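Local coordinates for putative DNA binding protein (Bacteroides thetaiotaomicron VPI-5482, PDB 3HTN) that is a putative DNA-binding protein of the PCC (DUF296) family that binds a metal ion, nickel in this crystal, at the interface of chains A and B. Sequence-based numbering; all coordinates share one arbitrary frame. Chains: chain A/B, Putative DNA binding protein.

The interface of chains A and B. Residues chain A 76-77, 79, 99-102, 105-107; chain B 57, 59, 98, 107-111.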
loop_
_atom_site.group_PDB
_atom_site.type_symbol
_atom_site.label_atom_id
_atom_site.label_comp_id
_atom_site.label_asym_id
_atom_site.label_seq_id
_atom_site.Cartn_x
_atom_site.Cartn_y
_atom_site.Cartn_z
HETATM N N MSE A 76 -4.172 -13.590 11.772
HETATM C CA MSE A 76 -4.540 -12.503 10.885
HETATM C C MSE A 76 -3.653 -12.509 9.659
HETATM O O MSE A 76 -2.481 -12.880 9.743
HETATM C CB MSE A 76 -4.371 -11.126 11.589
HETATM C CG MSE A 76 -5.334 -10.924 12.736
HETATM SE SE MSE A 76 -4.853 -9.515 13.949
HETATM C CE MSE A 76 -3.473 -10.550 14.960
ATOM N N GLU A 77 -4.194 -12.032 8.545
ATOM C CA GLU A 77 -3.421 -11.796 7.332
ATOM C C GLU A 77 -3.043 -10.335 7.258
ATOM O O GLU A 77 -3.910 -9.480 7.488
ATOM C CB GLU A 77 -4.260 -12.134 6.115
ATOM C CG GLU A 77 -4.466 -13.660 5.917
ATOM C CD GLU A 77 -3.192 -14.461 5.592
ATOM O OE1 GLU A 77 -2.100 -13.877 5.341
ATOM O OE2 GLU A 77 -3.271 -15.718 5.611
ATOM N N SER A 79 -2.779 -7.539 5.047
ATOM C CA SER A 79 -3.117 -7.194 3.662
ATOM C C SER A 79 -2.192 -6.114 3.139
ATOM O O SER A 79 -1.897 -6.090 1.937
ATOM C CB SER A 79 -4.568 -6.796 3.506
ATOM O OG SER A 79 -4.872 -5.622 4.243
ATOM N N THR A 99 -2.611 -2.829 7.787
ATOM C CA THR A 99 -3.956 -3.246 7.568
ATOM C C THR A 99 -3.931 -4.750 7.619
ATOM O O THR A 99 -3.086 -5.389 6.944
ATOM C CB THR A 99 -4.516 -2.786 6.227
ATOM O OG1 THR A 99 -4.223 -1.392 6.044
ATOM C CG2 THR A 99 -6.010 -3.078 6.138
ATOM N N VAL A 100 -4.801 -5.312 8.437
ATOM C CA VAL A 100 -4.911 -6.748 8.584
ATOM C C VAL A 100 -6.342 -7.240 8.375
ATOM O O VAL A 100 -7.285 -6.493 8.571
ATOM C CB VAL A 100 -4.397 -7.244 9.957
ATOM C CG1 VAL A 100 -2.934 -6.805 10.167
ATOM C CG2 VAL A 100 -5.317 -6.768 11.090
ATOM N N GLY A 101 -6.467 -8.496 7.936
ATOM C CA GLY A 101 -7.725 -9.225 7.857
ATOM C C GLY A 101 -7.830 -10.253 8.940
ATOM O O GLY A 101 -6.879 -10.992 9.218
ATOM N N ARG A 102 -9.007 -10.324 9.536
ATOM C CA ARG A 102 -9.311 -11.337 10.552
ATOM C C ARG A 102 -9.918 -12.548 9.876
ATOM O O ARG A 102 -10.109 -12.563 8.659
ATOM C CB ARG A 102 -10.248 -10.757 11.611
ATOM C CG ARG A 102 -9.742 -9.440 12.160
ATOM C CD ARG A 102 -10.736 -8.841 13.180
ATOM N NE ARG A 102 -10.489 -9.306 14.548
ATOM C CZ ARG A 102 -10.950 -8.716 15.642
ATOM N NH1 ARG A 102 -11.777 -7.706 15.571
ATOM N NH2 ARG A 102 -10.603 -9.158 16.819
ATOM N N TYR A 105 -12.741 -11.956 7.663
ATOM C CA TYR A 105 -12.350 -11.081 6.539
ATOM C C TYR A 105 -12.542 -9.612 6.870
ATOM O O TYR A 105 -12.160 -8.759 6.065
ATOM C CB TYR A 105 -13.027 -11.450 5.197
ATOM C CG TYR A 105 -12.865 -12.916 4.895
ATOM C CD1 TYR A 105 -11.673 -13.409 4.406
ATOM C CD2 TYR A 105 -13.885 -13.812 5.193
ATOM C CE1 TYR A 105 -11.515 -14.778 4.159
ATOM C CE2 TYR A 105 -13.722 -15.166 4.987
ATOM C CZ TYR A 105 -12.539 -15.630 4.451
ATOM O OH TYR A 105 -12.413 -16.991 4.239
ATOM N N SER A 106 -13.002 -9.293 8.081
ATOM C CA SER A 106 -13.076 -7.903 8.487
ATOM C C SER A 106 -11.667 -7.361 8.643
ATOM O O SER A 106 -10.742 -8.117 8.936
ATOM C CB SER A 106 -13.877 -7.721 9.771
ATOM O OG SER A 106 -13.230 -8.315 10.895
ATOM N N ALA A 107 -11.494 -6.069 8.387
ATOM C CA ALA A 107 -10.209 -5.450 8.438
ATOM C C ALA A 107 -10.013 -4.582 9.669
ATOM O O ALA A 107 -10.932 -3.862 10.065
ATOM C CB ALA A 107 -9.966 -4.623 7.174
ATOM N N LEU B 57 -11.618 -14.233 -1.253
ATOM C CA LEU B 57 -10.522 -14.159 -0.280
ATOM C C LEU B 57 -10.324 -15.518 0.348
ATOM O O LEU B 57 -11.273 -16.274 0.469
ATOM C CB LEU B 57 -10.870 -13.173 0.842
ATOM C CG LEU B 57 -11.055 -11.685 0.485
ATOM C CD1 LEU B 57 -11.479 -10.772 1.677
ATOM C CD2 LEU B 57 -9.755 -11.152 -0.235
ATOM N N PHE B 59 -8.619 -17.550 3.798
ATOM C CA PHE B 59 -8.072 -17.464 5.139
ATOM C C PHE B 59 -7.497 -18.825 5.504
ATOM O O PHE B 59 -8.233 -19.814 5.642
ATOM C CB PHE B 59 -9.092 -17.001 6.163
ATOM C CG PHE B 59 -8.467 -16.587 7.463
ATOM C CD1 PHE B 59 -7.979 -15.301 7.644
ATOM C CD2 PHE B 59 -8.336 -17.508 8.492
ATOM C CE1 PHE B 59 -7.423 -14.938 8.829
ATOM C CE2 PHE B 59 -7.760 -17.146 9.697
ATOM C CZ PHE B 59 -7.306 -15.854 9.854
ATOM N N ILE B 98 -5.072 -8.052 -0.544
ATOM C CA ILE B 98 -5.958 -6.994 -0.957
ATOM C C ILE B 98 -6.729 -6.436 0.210
ATOM O O ILE B 98 -7.018 -7.149 1.181
ATOM C CB ILE B 98 -6.922 -7.522 -2.055
ATOM C CG1 ILE B 98 -7.557 -6.377 -2.852
ATOM C CG2 ILE B 98 -7.935 -8.494 -1.477
ATOM C CD1 ILE B 98 -8.325 -6.821 -4.101
ATOM N N ALA B 107 -14.174 -2.014 5.484
ATOM C CA ALA B 107 -13.109 -2.673 4.756
ATOM C C ALA B 107 -13.083 -4.160 5.019
ATOM O O ALA B 107 -13.304 -4.611 6.168
ATOM C CB ALA B 107 -11.738 -2.033 5.114
ATOM N N LEU B 108 -12.791 -4.912 3.957
ATOM C CA LEU B 108 -12.462 -6.326 4.015
ATOM C C LEU B 108 -11.014 -6.478 3.589
ATOM O O LEU B 108 -10.507 -5.690 2.816
ATOM C CB LEU B 108 -13.355 -7.163 3.107
ATOM C CG LEU B 108 -14.855 -7.031 3.309
ATOM C CD1 LEU B 108 -15.624 -7.674 2.135
ATOM C CD2 LEU B 108 -15.290 -7.596 4.695
ATOM N N ALA B 109 -10.322 -7.476 4.108
ATOM C CA ALA B 109 -8.915 -7.660 3.790
ATOM C C ALA B 109 -8.518 -9.105 3.881
ATOM O O ALA B 109 -9.023 -9.862 4.725
ATOM C CB ALA B 109 -8.024 -6.830 4.736
ATOM N N GLY B 110 -7.580 -9.493 3.043
ATOM C CA GLY B 110 -7.041 -10.822 3.116
ATOM C C GLY B 110 -6.214 -11.240 1.948
ATOM O O GLY B 110 -5.778 -10.425 1.153
ATOM N N HIS B 111 -5.957 -12.537 1.884
ATOM C CA HIS B 111 -5.249 -13.145 0.768
ATOM C C HIS B 111 -6.215 -13.162 -0.407
ATOM O O HIS B 111 -7.357 -13.622 -0.265
ATOM C CB HIS B 111 -4.809 -14.541 1.182
ATOM C CG HIS B 111 -4.006 -15.278 0.159
ATOM N ND1 HIS B 111 -2.641 -15.480 0.274
ATOM C CD2 HIS B 111 -4.385 -15.903 -0.982
ATOM C CE1 HIS B 111 -2.225 -16.208 -0.753
ATOM N NE2 HIS B 111 -3.257 -16.463 -1.535
HETATM O O HOH W 1 -8.557 -12.215 6.144
#
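Two PCC-domain (DUF296) chains meet here by an antiparallel beta bridge between A:Ser106 and B:Leu108. The deposited assembly is a trimer, and this pairing may be part of the biological oligomer, which the structure alone does not show. The bridge joins the loop ahead of strand 107-117 in chain A to strand 107-112 of chain B. B:Ala109 N donates to A:Tyr105 O at 3.0 Å, in the carbonyl plane and fairly straight (157° at H). A:Ala107 N donates a hydrogen bond to B:Ala107 O at 3.2 Å, but from above the carbonyl plane and more bent.

The A:Tyr105 side chain lies along B:Leu57 and B:Phe59. Its CG is anti to the carbonyl carbon (chi1 -51°). A:Tyr105 CB meets B:Leu57 CD1 at 3.9 Å. Further along the ring, A:Tyr105 CD1 lies 3.7 Å from B:Leu57 CB, and the two side chains run antiparallel to each other. CE1 touches both B:Leu57 CB and B:Phe59 CB. The phenol oxygen, A:Tyr105 OH, ends 3.8 Å from B:Phe59 CB, a packing contact where the two side chains cross obliquely. An alanine here would probably lose the ring's contacts with B:Leu57 and B:Phe59 and loosen this side of the bridge.

The B:Phe59 ring turns its CD1 and CE1 to A:Arg102 O. That carbonyl also shares water 1 with B:Ala109 O. B:Ala109 CB packs against A:Ser79 CB at 3.7 Å, and also touches A:Gly101 CA and A:Ala107 CB. The small side chains here are consistent with the close approach of the two backbones.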